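VP5 (Halorubrum pleomorphic virus 2, PDB 6QGI) is an envelope protein of a haloarchaeal virus that probably drives fusion of the viral membrane with that of the host cell. Local coordinates at residues S464-P467 with S471-I474; S265-P270 with E477-L482; T75-A80 with S244-W249. All blocks are in the same frame, centred on the assembly; numbering follows the deposited sequence.

Contact 1 of 3, residues S464-P467 with S471-I474; sequences SSEP and SNYI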
loop_
_atom_site.group_PDB
_atom_site.type_symbol
_atom_site.label_atom_id
_atom_site.label_comp_id
_atom_site.label_asym_id
_atom_site.label_seq_id
_atom_site.Cartn_x
_atom_site.Cartn_y
_atom_site.Cartn_z
ATOM N N SER A 464 -10.213 -12.677 -13.246
ATOM C CA SER A 464 -10.078 -13.211 -11.900
ATOM C C SER A 464 -10.717 -14.591 -11.867
ATOM O O SER A 464 -11.568 -14.894 -12.707
ATOM C CB SER A 464 -10.705 -12.277 -10.860
ATOM O OG SER A 464 -12.121 -12.352 -10.805
ATOM N N SER A 465 -10.293 -15.433 -10.922
ATOM C CA SER A 465 -10.879 -16.756 -10.723
ATOM C C SER A 465 -12.210 -16.589 -10.006
ATOM O O SER A 465 -12.424 -15.565 -9.349
ATOM C CB SER A 465 -9.936 -17.649 -9.921
ATOM O OG SER A 465 -8.728 -17.883 -10.625
ATOM N N GLU A 466 -13.113 -17.567 -10.151
ATOM C CA GLU A 466 -14.425 -17.535 -9.507
ATOM C C GLU A 466 -14.242 -17.417 -7.987
ATOM O O GLU A 466 -13.466 -18.176 -7.410
ATOM C CB GLU A 466 -15.230 -18.781 -9.874
ATOM C CG GLU A 466 -16.673 -18.732 -9.408
ATOM C CD GLU A 466 -17.525 -19.895 -9.871
ATOM O OE1 GLU A 466 -17.600 -20.136 -11.098
ATOM O OE2 GLU A 466 -18.133 -20.561 -9.002
ATOM N N PRO A 467 -14.855 -16.427 -7.319
ATOM C CA PRO A 467 -14.647 -16.294 -5.872
ATOM C C PRO A 467 -15.355 -17.416 -5.131
ATOM O O PRO A 467 -16.321 -17.956 -5.650
ATOM C CB PRO A 467 -15.249 -14.920 -5.555
ATOM C CG PRO A 467 -15.472 -14.268 -6.892
ATOM C CD PRO A 467 -15.778 -15.390 -7.800
ATOM N N SER A 471 -21.261 -22.852 -1.366
ATOM C CA SER A 471 -21.727 -23.941 -2.238
ATOM C C SER A 471 -20.791 -24.230 -3.436
ATOM O O SER A 471 -21.032 -25.207 -4.147
ATOM C CB SER A 471 -23.137 -23.651 -2.740
ATOM O OG SER A 471 -23.188 -22.440 -3.474
ATOM N N ASN A 472 -19.730 -23.425 -3.657
ATOM C CA ASN A 472 -18.862 -23.652 -4.818
ATOM C C ASN A 472 -17.571 -24.445 -4.486
ATOM O O ASN A 472 -17.329 -24.783 -3.326
ATOM C CB ASN A 472 -18.517 -22.329 -5.517
ATOM C CG ASN A 472 -17.784 -21.323 -4.701
ATOM O OD1 ASN A 472 -17.266 -21.613 -3.635
ATOM N ND2 ASN A 472 -17.755 -20.123 -5.204
ATOM N N TYR A 473 -16.761 -24.748 -5.542
ATOM C CA TYR A 473 -15.500 -25.518 -5.530
ATOM C C TYR A 473 -15.746 -26.904 -4.924
ATOM O O TYR A 473 -15.066 -27.347 -3.993
ATOM C CB TYR A 473 -14.374 -24.736 -4.837
ATOM C CG TYR A 473 -13.876 -23.588 -5.683
ATOM C CD1 TYR A 473 -12.854 -23.773 -6.608
ATOM C CD2 TYR A 473 -14.458 -22.326 -5.599
ATOM C CE1 TYR A 473 -12.417 -22.730 -7.420
ATOM C CE2 TYR A 473 -13.993 -21.260 -6.368
ATOM C CZ TYR A 473 -12.977 -21.472 -7.286
ATOM O OH TYR A 473 -12.524 -20.463 -8.086
ATOM N N ILE A 474 -16.754 -27.581 -5.493
ATOM C CA ILE A 474 -17.219 -28.909 -5.111
ATOM C C ILE A 474 -16.937 -29.899 -6.254
ATOM O O ILE A 474 -17.288 -31.076 -6.150
ATOM C CB ILE A 474 -18.723 -28.867 -4.711
ATOM C CG1 ILE A 474 -19.631 -28.418 -5.894
ATOM C CG2 ILE A 474 -18.924 -27.971 -3.477
ATOM C CD1 ILE A 474 -21.135 -28.777 -5.763
#

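Contact 2 of 3, residues S265-P270 with E477-L482; sequences SDLVTP and EEWDQL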
loop_
_atom_site.group_PDB
_atom_site.type_symbol
_atom_site.label_atom_id
_atom_site.label_comp_id
_atom_site.label_asym_id
_atom_site.label_seq_id
_atom_site.Cartn_x
_atom_site.Cartn_y
_atom_site.Cartn_z
ATOM N N SER A 265 -4.452 -32.364 -3.121
ATOM C CA SER A 265 -3.254 -32.537 -2.293
ATOM C C SER A 265 -2.007 -32.069 -3.050
ATOM O O SER A 265 -1.102 -31.493 -2.450
ATOM C CB SER A 265 -3.100 -34.000 -1.883
ATOM O OG SER A 265 -4.323 -34.550 -1.423
ATOM N N ASP A 266 -1.982 -32.314 -4.372
ATOM C CA ASP A 266 -0.903 -31.982 -5.309
ATOM C C ASP A 266 -0.951 -30.502 -5.754
ATOM O O ASP A 266 0.030 -29.999 -6.307
ATOM C CB ASP A 266 -1.023 -32.910 -6.541
ATOM C CG ASP A 266 0.168 -32.939 -7.482
ATOM O OD1 ASP A 266 1.237 -33.445 -7.073
ATOM O OD2 ASP A 266 0.021 -32.484 -8.639
ATOM N N LEU A 267 -2.089 -29.818 -5.509
ATOM C CA LEU A 267 -2.334 -28.430 -5.903
ATOM C C LEU A 267 -1.536 -27.440 -5.028
ATOM O O LEU A 267 -1.504 -27.559 -3.799
ATOM C CB LEU A 267 -3.865 -28.147 -5.872
ATOM C CG LEU A 267 -4.430 -26.698 -5.799
ATOM C CD1 LEU A 267 -4.067 -25.874 -6.988
ATOM C CD2 LEU A 267 -5.929 -26.708 -5.738
ATOM N N VAL A 268 -0.865 -26.486 -5.702
ATOM C CA VAL A 268 -0.084 -25.404 -5.096
ATOM C C VAL A 268 -0.976 -24.163 -5.156
ATOM O O VAL A 268 -1.281 -23.675 -6.251
ATOM C CB VAL A 268 1.306 -25.195 -5.767
ATOM C CG1 VAL A 268 2.099 -24.097 -5.064
ATOM C CG2 VAL A 268 2.109 -26.492 -5.808
ATOM N N THR A 269 -1.450 -23.708 -3.976
ATOM C CA THR A 269 -2.387 -22.590 -3.810
ATOM C C THR A 269 -1.813 -21.258 -4.336
ATOM O O THR A 269 -0.593 -21.066 -4.270
ATOM C CB THR A 269 -2.821 -22.437 -2.328
ATOM O OG1 THR A 269 -1.780 -21.847 -1.545
ATOM C CG2 THR A 269 -3.290 -23.735 -1.703
ATOM N N PRO A 270 -2.672 -20.311 -4.811
ATOM C CA PRO A 270 -2.156 -19.002 -5.257
ATOM C C PRO A 270 -1.328 -18.321 -4.162
ATOM O O PRO A 270 -0.291 -17.729 -4.461
ATOM C CB PRO A 270 -3.429 -18.212 -5.573
ATOM C CG PRO A 270 -4.445 -19.246 -5.877
ATOM C CD PRO A 270 -4.144 -20.368 -4.940
ATOM N N GLU A 477 -12.960 -29.835 -11.838
ATOM C CA GLU A 477 -12.840 -28.846 -12.912
ATOM C C GLU A 477 -12.618 -27.443 -12.327
ATOM O O GLU A 477 -11.675 -26.761 -12.734
ATOM C CB GLU A 477 -14.095 -28.881 -13.805
ATOM C CG GLU A 477 -13.982 -28.060 -15.083
ATOM C CD GLU A 477 -15.216 -27.987 -15.970
ATOM O OE1 GLU A 477 -16.310 -28.411 -15.530
ATOM O OE2 GLU A 477 -15.085 -27.491 -17.112
ATOM N N GLU A 478 -13.455 -27.054 -11.333
ATOM C CA GLU A 478 -13.403 -25.777 -10.612
ATOM C C GLU A 478 -12.027 -25.538 -9.984
ATOM O O GLU A 478 -11.464 -24.457 -10.154
ATOM C CB GLU A 478 -14.479 -25.738 -9.514
ATOM C CG GLU A 478 -15.889 -25.488 -10.019
ATOM C CD GLU A 478 -16.932 -25.502 -8.920
ATOM O OE1 GLU A 478 -17.217 -24.418 -8.363
ATOM O OE2 GLU A 478 -17.458 -26.594 -8.605
ATOM N N TRP A 479 -11.487 -26.557 -9.283
ATOM C CA TRP A 479 -10.189 -26.515 -8.607
ATOM C C TRP A 479 -9.010 -26.498 -9.586
ATOM O O TRP A 479 -8.017 -25.818 -9.314
ATOM C CB TRP A 479 -10.055 -27.695 -7.649
ATOM C CG TRP A 479 -10.785 -27.483 -6.361
ATOM C CD1 TRP A 479 -11.956 -28.066 -5.977
ATOM C CD2 TRP A 479 -10.410 -26.596 -5.300
ATOM N NE1 TRP A 479 -12.317 -27.624 -4.726
ATOM C CE2 TRP A 479 -11.388 -26.717 -4.288
ATOM C CE3 TRP A 479 -9.332 -25.711 -5.100
ATOM C CZ2 TRP A 479 -11.320 -25.990 -3.091
ATOM C CZ3 TRP A 479 -9.258 -25.003 -3.908
ATOM C CH2 TRP A 479 -10.240 -25.150 -2.917
ATOM N N ASP A 480 -9.118 -27.245 -10.709
ATOM C CA ASP A 480 -8.106 -27.309 -11.768
ATOM C C ASP A 480 -8.024 -25.956 -12.499
ATOM O O ASP A 480 -6.925 -25.500 -12.835
ATOM C CB ASP A 480 -8.414 -28.454 -12.760
ATOM C CG ASP A 480 -8.254 -29.877 -12.224
ATOM O OD1 ASP A 480 -7.701 -30.041 -11.111
ATOM O OD2 ASP A 480 -8.670 -30.827 -12.926
ATOM N N GLN A 481 -9.193 -25.310 -12.703
ATOM C CA GLN A 481 -9.325 -24.000 -13.341
ATOM C C GLN A 481 -8.703 -22.914 -12.463
ATOM O O GLN A 481 -8.037 -22.027 -12.999
ATOM C CB GLN A 481 -10.798 -23.678 -13.630
ATOM C CG GLN A 481 -10.991 -22.765 -14.841
ATOM C CD GLN A 481 -12.395 -22.222 -14.995
ATOM O OE1 GLN A 481 -13.264 -22.369 -14.123
ATOM N NE2 GLN A 481 -12.645 -21.562 -16.116
ATOM N N LEU A 482 -8.896 -22.997 -11.119
ATOM C CA LEU A 482 -8.316 -22.061 -10.144
ATOM C C LEU A 482 -6.793 -22.095 -10.291
ATOM O O LEU A 482 -6.168 -21.049 -10.479
ATOM C CB LEU A 482 -8.755 -22.430 -8.700
ATOM C CG LEU A 482 -8.287 -21.501 -7.551
ATOM C CD1 LEU A 482 -9.372 -21.310 -6.520
ATOM C CD2 LEU A 482 -7.040 -22.040 -6.866
#

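Contact 3 of 3, residues T75-A80 with S244-W249; sequences TDAKIA and SGISTW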
loop_
_atom_site.group_PDB
_atom_site.type_symbol
_atom_site.label_atom_id
_atom_site.label_comp_id
_atom_site.label_asym_id
_atom_site.label_seq_id
_atom_site.Cartn_x
_atom_site.Cartn_y
_atom_site.Cartn_z
ATOM N N THR A 75 -9.942 -21.155 0.179
ATOM C CA THR A 75 -9.080 -22.083 -0.567
ATOM C C THR A 75 -8.389 -23.065 0.407
ATOM O O THR A 75 -8.499 -24.272 0.207
ATOM C CB THR A 75 -8.071 -21.307 -1.444
ATOM O OG1 THR A 75 -8.782 -20.511 -2.393
ATOM C CG2 THR A 75 -7.112 -22.221 -2.191
ATOM N N ASP A 76 -7.743 -22.550 1.476
ATOM C CA ASP A 76 -7.032 -23.344 2.488
ATOM C C ASP A 76 -7.973 -24.187 3.335
ATOM O O ASP A 76 -7.624 -25.310 3.697
ATOM C CB ASP A 76 -6.210 -22.432 3.415
ATOM C CG ASP A 76 -4.979 -21.791 2.797
ATOM O OD1 ASP A 76 -4.580 -22.211 1.685
ATOM O OD2 ASP A 76 -4.407 -20.880 3.431
ATOM N N ALA A 77 -9.146 -23.630 3.680
ATOM C CA ALA A 77 -10.172 -24.287 4.485
ATOM C C ALA A 77 -10.796 -25.452 3.726
ATOM O O ALA A 77 -10.920 -26.539 4.294
ATOM C CB ALA A 77 -11.243 -23.287 4.880
ATOM N N LYS A 78 -11.164 -25.235 2.440
ATOM C CA LYS A 78 -11.763 -26.261 1.583
ATOM C C LYS A 78 -10.773 -27.392 1.300
ATOM O O LYS A 78 -11.173 -28.550 1.405
ATOM C CB LYS A 78 -12.307 -25.671 0.277
ATOM C CG LYS A 78 -13.612 -24.907 0.476
ATOM C CD LYS A 78 -14.156 -24.301 -0.804
ATOM C CE LYS A 78 -15.303 -23.381 -0.487
ATOM N NZ LYS A 78 -15.856 -22.781 -1.715
ATOM N N ILE A 79 -9.481 -27.068 1.005
ATOM C CA ILE A 79 -8.433 -28.066 0.729
ATOM C C ILE A 79 -8.280 -29.005 1.941
ATOM O O ILE A 79 -8.364 -30.223 1.766
ATOM C CB ILE A 79 -7.085 -27.421 0.293
ATOM C CG1 ILE A 79 -7.199 -26.897 -1.151
ATOM C CG2 ILE A 79 -5.904 -28.411 0.407
ATOM C CD1 ILE A 79 -6.204 -25.873 -1.531
ATOM N N ALA A 80 -8.128 -28.435 3.158
ATOM C CA ALA A 80 -8.000 -29.190 4.410
ATOM C C ALA A 80 -9.248 -30.031 4.692
ATOM O O ALA A 80 -9.123 -31.150 5.190
ATOM C CB ALA A 80 -7.744 -28.244 5.565
ATOM N N SER A 244 -18.739 -19.425 9.421
ATOM C CA SER A 244 -20.145 -19.802 9.237
ATOM C C SER A 244 -20.370 -20.434 7.863
ATOM O O SER A 244 -21.147 -21.386 7.739
ATOM C CB SER A 244 -21.052 -18.586 9.404
ATOM O OG SER A 244 -20.789 -17.905 10.620
ATOM N N GLY A 245 -19.681 -19.896 6.859
ATOM C CA GLY A 245 -19.746 -20.351 5.476
ATOM C C GLY A 245 -19.111 -21.706 5.251
ATOM O O GLY A 245 -19.663 -22.514 4.504
ATOM N N ILE A 246 -17.958 -21.978 5.898
ATOM C CA ILE A 246 -17.278 -23.268 5.762
ATOM C C ILE A 246 -18.085 -24.341 6.520
ATOM O O ILE A 246 -18.148 -25.471 6.042
ATOM C CB ILE A 246 -15.757 -23.244 6.128
ATOM C CG1 ILE A 246 -14.990 -24.413 5.467
ATOM C CG2 ILE A 246 -15.480 -23.165 7.640
ATOM C CD1 ILE A 246 -14.771 -24.303 3.980
ATOM N N SER A 247 -18.774 -23.963 7.627
ATOM C CA SER A 247 -19.648 -24.865 8.394
ATOM C C SER A 247 -20.847 -25.285 7.540
ATOM O O SER A 247 -21.346 -26.404 7.688
ATOM C CB SER A 247 -20.118 -24.203 9.685
ATOM O OG SER A 247 -20.793 -25.135 10.514
ATOM N N THR A 248 -21.292 -24.381 6.641
ATOM C CA THR A 248 -22.381 -24.607 5.692
ATOM C C THR A 248 -21.823 -25.442 4.529
ATOM O O THR A 248 -22.459 -26.412 4.127
ATOM C CB THR A 248 -22.996 -23.262 5.248
ATOM O OG1 THR A 248 -23.454 -22.555 6.402
ATOM C CG2 THR A 248 -24.150 -23.431 4.261
ATOM N N TRP A 249 -20.621 -25.084 4.023
ATOM C CA TRP A 249 -19.935 -25.768 2.920
ATOM C C TRP A 249 -19.690 -27.243 3.244
ATOM O O TRP A 249 -19.967 -28.090 2.401
ATOM C CB TRP A 249 -18.611 -25.064 2.555
ATOM C CG TRP A 249 -17.979 -25.609 1.307
ATOM C CD1 TRP A 249 -18.235 -25.222 0.027
ATOM C CD2 TRP A 249 -17.021 -26.673 1.221
ATOM N NE1 TRP A 249 -17.512 -25.988 -0.853
ATOM C CE2 TRP A 249 -16.736 -26.869 -0.148
ATOM C CE3 TRP A 249 -16.369 -27.481 2.171
ATOM C CZ2 TRP A 249 -15.829 -27.836 -0.593
ATOM C CZ3 TRP A 249 -15.470 -28.437 1.728
ATOM C CH2 TRP A 249 -15.213 -28.613 0.361
#

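Contact 1 of 3, residues S464-P467 with S471-I474
The phenol ring of Tyr473 comes up edge-on to the backbone of Glu466, its OH lying 3.7 Å from Glu466 CB. The hydroxyl donates to Glu466 O over 2.6 Å, from a little out of the carbonyl plane. At the acceptor the bond bends to a C=O...donor angle of 131°. Ring carbon CE2 of Tyr473 stands 3.3 Å from the same Glu466 O, which lies in the plane of the ring. A long aromatic side chain with a polar tip suits this place: it spans the gap between two segments of the loop joining strand 443-450 to helix 476-496, touches Leu482 of that helix, and still ends on a backbone acceptor. Asn472 works over a shorter reach. Its CG sits between the backbone N and the carbonyl carbon (chi1 61°), which brings ND2 to 2.6 Å from Pro467 O. That bond is weak, bent to 122° at the hydrogen. The other end of the amide, OD1, accepts from the backbone N of Thr469 in the same loop and lies in plane at the edge of the Tyr473 ring. The extended Glu466 side chain slides past Asn472 in the opposite direction, carboxylate and amide planes clearly inclined. His468 stacks on the Tyr473 ring. The tyrosine bond, backed by the weak one from Asn472, is consistent with side chains holding the loop backbone in place where strand pairing is absent.

Contact 2 of 3, residues S265-P270 with E477-L482
The indole of Trp479 receives the CD2 methyl of Leu267 obliquely at its six-membered ring, 3.6 Å from CE3, the two side chains crossing at about a right angle. Elsewhere round the same ring system, Tyr473 meets it edge-to-face, the ring of His468 lies at about 50° to it, and Ile262 and Val264 add aliphatic contacts. Its one polar atom, NE1, is satisfied by the carbonyl oxygen of Tyr473, so a large, buried aromatic group can sit here without leaving a donor stranded. Leu267 reaches across because its CG stands anti to the backbone N (chi1 160°), and a flexible apolar side chain can lay one methyl against the ring. The segment 265-270 is a loop that runs into helix 270-279. Thr269 is the N-cap of that helix, its OG1 accepting from the backbone N of Glu272, and Pro270 follows in the first turn, where a proline's lack of an N-H costs nothing. The pyrrolidine ring also touches helix 476-496: Leu482 CD2 lies 3.9 Å from both CG and CD of Pro270, again with the side chains at about a right angle. Three residues beyond Trp479, Leu482 lies about one turn further along that helix, where its side chain also packs on Tyr473 and His468.

Contact 3 of 3, residues T75-A80 with S244-W249
With CG beside the backbone N (chi1 -75°) and the rest of the chain fully extended, Lys78 stretches out across the indole of Trp249, whose own CG is anti to the backbone N and thereby reaches over to the other helix. The lysine methylenes cover one face of the indole: CG of Lys78 stands 3.7 Å above the plane of Trp249, over its centre. CE lies 3.6 Å from the centroid of the five-membered ring, 18° off the normal, a CH-pi contact. A long aliphatic chain with a charged end suits this place, since NZ passes beyond the ring to Thr469 O, His468 ND1 and Asn472 O, the last also accepting from Trp249 NE1. Ile246 packs beside the lysine, its CD1 3.7 Å from Lys78 CG and 3.8 Å from Ala77 CB. The small alanine lets the backbones come closest here, with the CA atoms of Ala77 and Ile246 7.3 Å apart. Helix 91-133 also touches this interface, Val102 on Ala77 and Ala98 on Ile246. The axes of the two short segments run broadly the same way, 10.9 Å apart at a crossing angle of -31°, an arrangement typical of buried side-chain packing in an alpha-helical bundle.

In the fold
The three contacts form one continuous packed region, about 27 to 29 Å from the centre of the chain and all on the same side, joined partly through the loop before helix 476-496. Contact 1 lies about 11 Å from contact 2 and about 12 Å from contact 3, centre to centre, while contacts 2 and 3 are about 15 Å apart. Asn472 O, in contact 1, is shared by two donors of contact 3, at 2.8 Å from Trp249 NE1 and 3.0 Å from Lys78 NZ. Contacts 2 and 3 meet where Trp479 CZ2 packs 3.5 Å from Lys78 CB. Helices 66-86 and 225-253 are thus joined to helix 476-496, the last one modelled; the glycan on Asn396 takes no part in these contacts.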